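Local coordinates for FAD-binding PCMH-type domain-containing protein (Gibberella zeae, PDB 6YJO), which probably oxidises oligosaccharide substrates as a secreted fungal flavoenzyme that carries covalently linked FAD, at residues His183-Leu197 / Phe224-Ala236. Residues are numbered along the deposited sequence; the frame is centred on the assembly and turned at random.
Sequences HGLTLDTFLGATIVL and FGIVAELGFQTFA. With FAD (flavin-adenine dinucleotide), chain C.
V196 and I226 bond to each other through both backbone N-H groups, at one end of an antiparallel pairing of strands 190-196 and 226-233. Further along, A228 N gives an almost straight bond to T194 O, 2.9 Å. T194 N to E229 O is weak. The register slips by one residue between T194 and I195, which makes a beta bulge. L191 N donates to G231 O (2.8 Å), and Q233 N donates to T189 O.

Apolar side chains meet on the face that carries F190, A193, I195, V227, L230 and F232. CB of A193 touches CG1 of V227 at 3.7 Å. CD1 of I195 lies against the other V227 branch, CG2. L230 CD2 comes to CE1 of F190. A171 of helix 167-171 packs on L230 and F232.

Two aromatic pairs lie toward the other end. F190 turns its edge to the face of F232 in an offset T-shaped pair, planes at 71°. F190 CG stands anti to the backbone N (chi1 -179°), which brings F190 CD1 to 3.9 Å from F232 CE1. H183 and F235 stack face to face, centroids 3.8 Å apart and planes at 22°. H183 ND1 lies over one face of the F235 ring, off its centre.

V227 holds the adenine edge through its backbone: its N donates to FAD N1A (3.1 Å), and FAD N6A donates to its O (2.8 Å). Strand 226-233 thus lines the adenine site of the PCMH-type FAD-binding fold, with strand 190-196 paired beside it.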
loop_
_atom_site.group_PDB
_atom_site.type_symbol
_atom_site.label_atom_id
_atom_site.label_comp_id
_atom_site.label_asym_id
_atom_site.label_seq_id
_atom_site.Cartn_x
_atom_site.Cartn_y
_atom_site.Cartn_z
ATOM N N HIS A 183 -12.037 4.080 9.692
ATOM C CA HIS A 183 -11.013 4.169 10.720
ATOM C C HIS A 183 -9.673 4.682 10.207
ATOM O O HIS A 183 -8.712 4.723 10.983
ATOM C CB HIS A 183 -10.810 2.798 11.386
ATOM C CG HIS A 183 -12.019 2.290 12.112
ATOM N ND1 HIS A 183 -12.571 1.051 11.863
ATOM C CD2 HIS A 183 -12.778 2.850 13.085
ATOM C CE1 HIS A 183 -13.620 0.873 12.647
ATOM N NE2 HIS A 183 -13.766 1.948 13.399
ATOM N N GLY A 184 -9.572 5.061 8.936
ATOM C CA GLY A 184 -8.422 5.776 8.425
ATOM C C GLY A 184 -7.400 4.863 7.768
ATOM O O GLY A 184 -7.477 3.633 7.817
ATOM N N LEU A 185 -6.423 5.504 7.126
ATOM C CA LEU A 185 -5.254 4.791 6.639
ATOM C C LEU A 185 -4.501 4.166 7.807
ATOM O O LEU A 185 -4.607 4.604 8.956
ATOM C CB LEU A 185 -4.317 5.734 5.879
ATOM C CG LEU A 185 -4.865 6.513 4.681
ATOM C CD1 LEU A 185 -3.832 7.532 4.229
ATOM C CD2 LEU A 185 -5.243 5.585 3.530
ATOM N N THR A 186 -3.724 3.125 7.502
ATOM C CA THR A 186 -2.907 2.500 8.536
ATOM C C THR A 186 -1.978 3.516 9.188
ATOM O O THR A 186 -1.768 3.484 10.406
ATOM C CB THR A 186 -2.095 1.345 7.952
ATOM O OG1 THR A 186 -2.931 0.542 7.107
ATOM C CG2 THR A 186 -1.525 0.482 9.073
ATOM N N LEU A 187 -1.415 4.432 8.397
ATOM C CA LEU A 187 -0.511 5.422 8.966
ATOM C C LEU A 187 -1.243 6.487 9.770
ATOM O O LEU A 187 -0.588 7.233 10.507
ATOM C CB LEU A 187 0.329 6.085 7.867
ATOM C CG LEU A 187 -0.338 6.851 6.721
ATOM C CD1 LEU A 187 -0.953 8.168 7.168
ATOM C CD2 LEU A 187 0.699 7.098 5.633
ATOM N N ASP A 188 -2.572 6.581 9.648
ATOM C CA ASP A 188 -3.314 7.532 10.470
ATOM C C ASP A 188 -3.334 7.103 11.928
ATOM O O ASP A 188 -3.474 7.947 12.819
ATOM C CB ASP A 188 -4.738 7.693 9.937
ATOM C CG ASP A 188 -4.787 8.411 8.597
ATOM O OD1 ASP A 188 -3.804 9.101 8.247
ATOM O OD2 ASP A 188 -5.811 8.290 7.894
ATOM N N THR A 189 -3.182 5.807 12.193
ATOM C CA THR A 189 -3.100 5.279 13.548
ATOM C C THR A 189 -1.658 5.076 13.997
ATOM O O THR A 189 -1.425 4.449 15.034
ATOM C CB THR A 189 -3.870 3.958 13.645
ATOM O OG1 THR A 189 -3.197 2.948 12.886
ATOM C CG2 THR A 189 -5.284 4.124 13.104
ATOM N N PHE A 190 -0.696 5.613 13.245
ATOM C CA PHE A 190 0.722 5.396 13.505
ATOM C C PHE A 190 1.197 6.297 14.642
ATOM O O PHE A 190 0.995 7.515 14.605
ATOM C CB PHE A 190 1.524 5.669 12.229
ATOM C CG PHE A 190 3.003 5.447 12.372
ATOM C CD1 PHE A 190 3.527 4.165 12.387
ATOM C CD2 PHE A 190 3.872 6.523 12.472
ATOM C CE1 PHE A 190 4.886 3.960 12.516
ATOM C CE2 PHE A 190 5.236 6.323 12.599
ATOM C CZ PHE A 190 5.743 5.041 12.620
ATOM N N LEU A 191 1.824 5.692 15.653
ATOM C CA LEU A 191 2.346 6.415 16.809
ATOM C C LEU A 191 3.830 6.729 16.684
ATOM O O LEU A 191 4.252 7.849 16.988
ATOM C CB LEU A 191 2.119 5.606 18.096
ATOM C CG LEU A 191 0.681 5.331 18.553
ATOM C CD1 LEU A 191 0.682 4.427 19.784
ATOM C CD2 LEU A 191 -0.055 6.624 18.866
ATOM N N GLY A 192 4.623 5.763 16.242
ATOM C CA GLY A 192 6.056 5.937 16.126
ATOM C C GLY A 192 6.699 4.608 15.794
ATOM O O GLY A 192 6.031 3.574 15.703
ATOM N N ALA A 193 8.016 4.652 15.604
ATOM C CA ALA A 193 8.749 3.453 15.229
ATOM C C ALA A 193 10.205 3.544 15.655
ATOM O O ALA A 193 10.846 4.585 15.495
ATOM C CB ALA A 193 8.686 3.213 13.719
ATOM N N THR A 194 10.713 2.438 16.190
ATOM C CA THR A 194 12.149 2.245 16.307
ATOM C C THR A 194 12.734 2.117 14.904
ATOM O O THR A 194 12.319 1.248 14.132
ATOM C CB THR A 194 12.440 0.995 17.141
ATOM O OG1 THR A 194 11.709 1.057 18.376
ATOM C CG2 THR A 194 13.926 0.879 17.431
ATOM N N ILE A 195 13.666 3.002 14.561
ATOM C CA ILE A 195 14.194 3.092 13.204
ATOM C C ILE A 195 15.707 3.238 13.266
ATOM O O ILE A 195 16.245 3.897 14.162
ATOM C CB ILE A 195 13.554 4.267 12.435
ATOM C CG1 ILE A 195 14.119 4.350 11.016
ATOM C CG2 ILE A 195 13.772 5.586 13.174
ATOM C CD1 ILE A 195 13.384 5.338 10.134
ATOM N N VAL A 196 16.391 2.616 12.312
ATOM C CA VAL A 196 17.846 2.668 12.209
ATOM C C VAL A 196 18.209 3.615 11.075
ATOM O O VAL A 196 17.906 3.346 9.905
ATOM C CB VAL A 196 18.440 1.270 11.971
ATOM C CG1 VAL A 196 19.963 1.331 11.899
ATOM C CG2 VAL A 196 17.994 0.312 13.066
ATOM N N LEU A 197 18.865 4.719 11.414
ATOM C CA LEU A 197 19.293 5.669 10.402
ATOM C C LEU A 197 20.542 5.155 9.681
ATOM O O LEU A 197 21.196 4.197 10.107
ATOM C CB LEU A 197 19.554 7.037 11.029
ATOM C CG LEU A 197 18.469 7.539 11.981
ATOM C CD1 LEU A 197 18.781 8.956 12.449
ATOM C CD2 LEU A 197 17.096 7.471 11.322
ATOM N N PHE A 224 14.177 6.733 4.348
ATOM C CA PHE A 224 14.827 7.420 5.456
ATOM C C PHE A 224 15.458 6.512 6.501
ATOM O O PHE A 224 16.178 7.018 7.368
ATOM C CB PHE A 224 13.824 8.346 6.157
ATOM C CG PHE A 224 13.353 9.473 5.294
ATOM C CD1 PHE A 224 12.284 9.298 4.432
ATOM C CD2 PHE A 224 13.994 10.698 5.324
ATOM C CE1 PHE A 224 11.853 10.329 3.625
ATOM C CE2 PHE A 224 13.569 11.734 4.520
ATOM C CZ PHE A 224 12.497 11.551 3.670
ATOM N N GLY A 225 15.215 5.210 6.462
ATOM C CA GLY A 225 15.832 4.332 7.434
ATOM C C GLY A 225 15.201 2.960 7.407
ATOM O O GLY A 225 14.254 2.694 6.663
ATOM N N ILE A 226 15.753 2.086 8.244
ATOM C CA ILE A 226 15.287 0.711 8.375
ATOM C C ILE A 226 14.471 0.637 9.660
ATOM O O ILE A 226 15.023 0.608 10.765
ATOM C CB ILE A 226 16.446 -0.290 8.388
ATOM C CG1 ILE A 226 17.408 -0.026 7.228
ATOM C CG2 ILE A 226 15.910 -1.718 8.303
ATOM C CD1 ILE A 226 16.869 -0.458 5.876
ATOM N N VAL A 227 13.146 0.611 9.519
ATOM C CA VAL A 227 12.267 0.470 10.672
ATOM C C VAL A 227 12.295 -0.970 11.165
ATOM O O VAL A 227 12.315 -1.923 10.371
ATOM C CB VAL A 227 10.838 0.908 10.311
ATOM C CG1 VAL A 227 9.869 0.540 11.425
ATOM C CG2 VAL A 227 10.797 2.400 10.038
ATOM N N ALA A 228 12.295 -1.133 12.486
ATOM C CA ALA A 228 12.304 -2.442 13.122
ATOM C C ALA A 228 11.039 -2.745 13.910
ATOM O O ALA A 228 10.688 -3.917 14.060
ATOM C CB ALA A 228 13.509 -2.567 14.066
ATOM N N GLU A 229 10.352 -1.724 14.419
ATOM C CA GLU A 229 9.127 -1.906 15.185
ATOM C C GLU A 229 8.250 -0.682 14.973
ATOM O O GLU A 229 8.726 0.446 15.125
ATOM C CB GLU A 229 9.447 -2.098 16.671
ATOM C CG GLU A 229 8.286 -2.585 17.517
ATOM C CD GLU A 229 8.702 -2.953 18.934
ATOM O OE1 GLU A 229 9.421 -3.961 19.109
ATOM O OE2 GLU A 229 8.313 -2.228 19.875
ATOM N N LEU A 230 6.990 -0.898 14.603
ATOM C CA LEU A 230 6.024 0.177 14.418
ATOM C C LEU A 230 5.011 0.158 15.556
ATOM O O LEU A 230 4.662 -0.911 16.071
ATOM C CB LEU A 230 5.291 0.052 13.073
ATOM C CG LEU A 230 6.145 0.074 11.797
ATOM C CD1 LEU A 230 6.609 -1.333 11.413
ATOM C CD2 LEU A 230 5.389 0.715 10.636
ATOM N N GLY A 231 4.551 1.339 15.948
ATOM C CA GLY A 231 3.537 1.489 16.981
ATOM C C GLY A 231 2.267 2.054 16.365
ATOM O O GLY A 231 2.330 2.919 15.486
ATOM N N PHE A 232 1.123 1.531 16.806
ATOM C CA PHE A 232 -0.182 1.995 16.356
ATOM C C PHE A 232 -1.164 2.016 17.521
ATOM O O PHE A 232 -1.025 1.262 18.488
ATOM C CB PHE A 232 -0.775 1.097 15.256
ATOM C CG PHE A 232 0.177 0.770 14.141
ATOM C CD1 PHE A 232 0.207 1.537 12.989
ATOM C CD2 PHE A 232 1.017 -0.328 14.229
ATOM C CE1 PHE A 232 1.069 1.224 11.955
ATOM C CE2 PHE A 232 1.881 -0.643 13.199
ATOM C CZ PHE A 232 1.906 0.134 12.063
ATOM N N GLN A 233 -2.180 2.874 17.400
ATOM C CA GLN A 233 -3.302 2.925 18.332
ATOM C C GLN A 233 -4.447 2.128 17.716
ATOM O O GLN A 233 -5.018 2.533 16.698
ATOM C CB GLN A 233 -3.714 4.369 18.609
ATOM C CG GLN A 233 -4.673 4.539 19.785
ATOM C CD GLN A 233 -4.036 4.171 21.115
ATOM O OE1 GLN A 233 -2.857 4.451 21.350
ATOM N NE2 GLN A 233 -4.809 3.533 21.989
ATOM N N THR A 234 -4.775 0.993 18.327
ATOM C CA THR A 234 -5.792 0.105 17.786
ATOM C C THR A 234 -7.194 0.646 18.059
ATOM O O THR A 234 -7.416 1.467 18.956
ATOM C CB THR A 234 -5.679 -1.294 18.395
ATOM O OG1 THR A 234 -6.134 -1.259 19.753
ATOM C CG2 THR A 234 -4.240 -1.790 18.363
ATOM N N PHE A 235 -8.145 0.168 17.261
ATOM C CA PHE A 235 -9.564 0.354 17.519
ATOM C C PHE A 235 -10.199 -0.999 17.822
ATOM O O PHE A 235 -9.627 -2.055 17.539
ATOM C CB PHE A 235 -10.262 1.028 16.330
ATOM C CG PHE A 235 -10.303 0.185 15.083
ATOM C CD1 PHE A 235 -11.325 -0.729 14.883
ATOM C CD2 PHE A 235 -9.330 0.314 14.107
ATOM C CE1 PHE A 235 -11.370 -1.505 13.741
ATOM C CE2 PHE A 235 -9.372 -0.457 12.960
ATOM C CZ PHE A 235 -10.392 -1.368 12.777
ATOM N N ALA A 236 -11.389 -0.960 18.415
ATOM C CA ALA A 236 -12.058 -2.189 18.821
ATOM C C ALA A 236 -12.611 -2.901 17.593
ATOM O O ALA A 236 -13.396 -2.322 16.834
ATOM C CB ALA A 236 -13.179 -1.883 19.813
HETATM P PA FAD C . 8.222 -4.760 0.512
HETATM O O1A FAD C . 8.673 -5.012 -0.877
HETATM O O2A FAD C . 8.921 -5.631 1.569
HETATM O O5B FAD C . 8.368 -3.235 0.881
HETATM C C5B FAD C . 7.877 -2.201 0.003
HETATM C C4B FAD C . 8.602 -0.916 0.296
HETATM O O4B FAD C . 8.725 -0.751 1.730
HETATM C C3B FAD C . 10.022 -0.845 -0.258
HETATM O O3B FAD C . 10.355 0.487 -0.629
HETATM C C2B FAD C . 10.854 -1.332 0.927
HETATM O O2B FAD C . 12.192 -0.858 0.873
HETATM C C1B FAD C . 10.094 -0.692 2.086
HETATM N N9A FAD C . 10.286 -1.365 3.369
HETATM C C8A FAD C . 9.923 -2.643 3.711
HETATM N N7A FAD C . 10.235 -2.980 4.939
HETATM C C5A FAD C . 10.851 -1.839 5.444
HETATM C C6A FAD C . 11.412 -1.546 6.698
HETATM N N6A FAD C . 11.454 -2.403 7.721
HETATM N N1A FAD C . 11.944 -0.315 6.869
HETATM C C2A FAD C . 11.906 0.550 5.853
HETATM N N3A FAD C . 11.403 0.384 4.628
HETATM C C4A FAD C . 10.887 -0.845 4.484
HETATM N N1 FAD C . -2.144 -1.687 -0.746
HETATM C C2 FAD C . -3.253 -1.044 -0.275
HETATM O O2 FAD C . -3.221 0.149 0.049
HETATM N N3 FAD C . -4.449 -1.735 -0.153
HETATM C C4 FAD C . -4.654 -3.064 -0.469
HETATM O O4 FAD C . -5.762 -3.574 -0.319
HETATM C C4X FAD C . -3.470 -3.736 -0.969
HETATM N N5 FAD C . -3.571 -4.995 -1.292
HETATM C C5X FAD C . -2.436 -5.636 -1.763
HETATM C C6 FAD C . -2.524 -6.970 -2.144
HETATM C C7 FAD C . -1.411 -7.669 -2.596
HETATM C C7M FAD C . -1.551 -9.120 -2.973
HETATM C C8 FAD C . -0.187 -6.994 -2.741
HETATM C C8M FAD C . 1.041 -7.707 -3.237
HETATM C C9 FAD C . -0.098 -5.651 -2.385
HETATM C C9A FAD C . -1.210 -4.971 -1.905
HETATM N N10 FAD C . -1.146 -3.615 -1.531
HETATM C C10 FAD C . -2.259 -2.962 -1.068
HETATM C "C1'" FAD C . 0.099 -2.852 -1.685
HETATM C "C2'" FAD C . 0.948 -2.791 -0.424
HETATM O "O2'" FAD C . 0.398 -1.840 0.486
HETATM C "C3'" FAD C . 2.360 -2.352 -0.810
HETATM O "O3'" FAD C . 2.842 -3.246 -1.808
HETATM C "C4'" FAD C . 3.357 -2.335 0.347
HETATM O "O4'" FAD C . 4.182 -1.172 0.266
HETATM C "C5'" FAD C . 4.220 -3.575 0.335
HETATM O "O5'" FAD C . 4.881 -3.703 1.608
HETATM P P FAD C . 5.739 -4.972 1.939
HETATM O O1P FAD C . 6.602 -4.701 3.175
HETATM O O2P FAD C . 4.856 -6.164 1.993
HETATM O O3P FAD C . 6.665 -5.035 0.632
#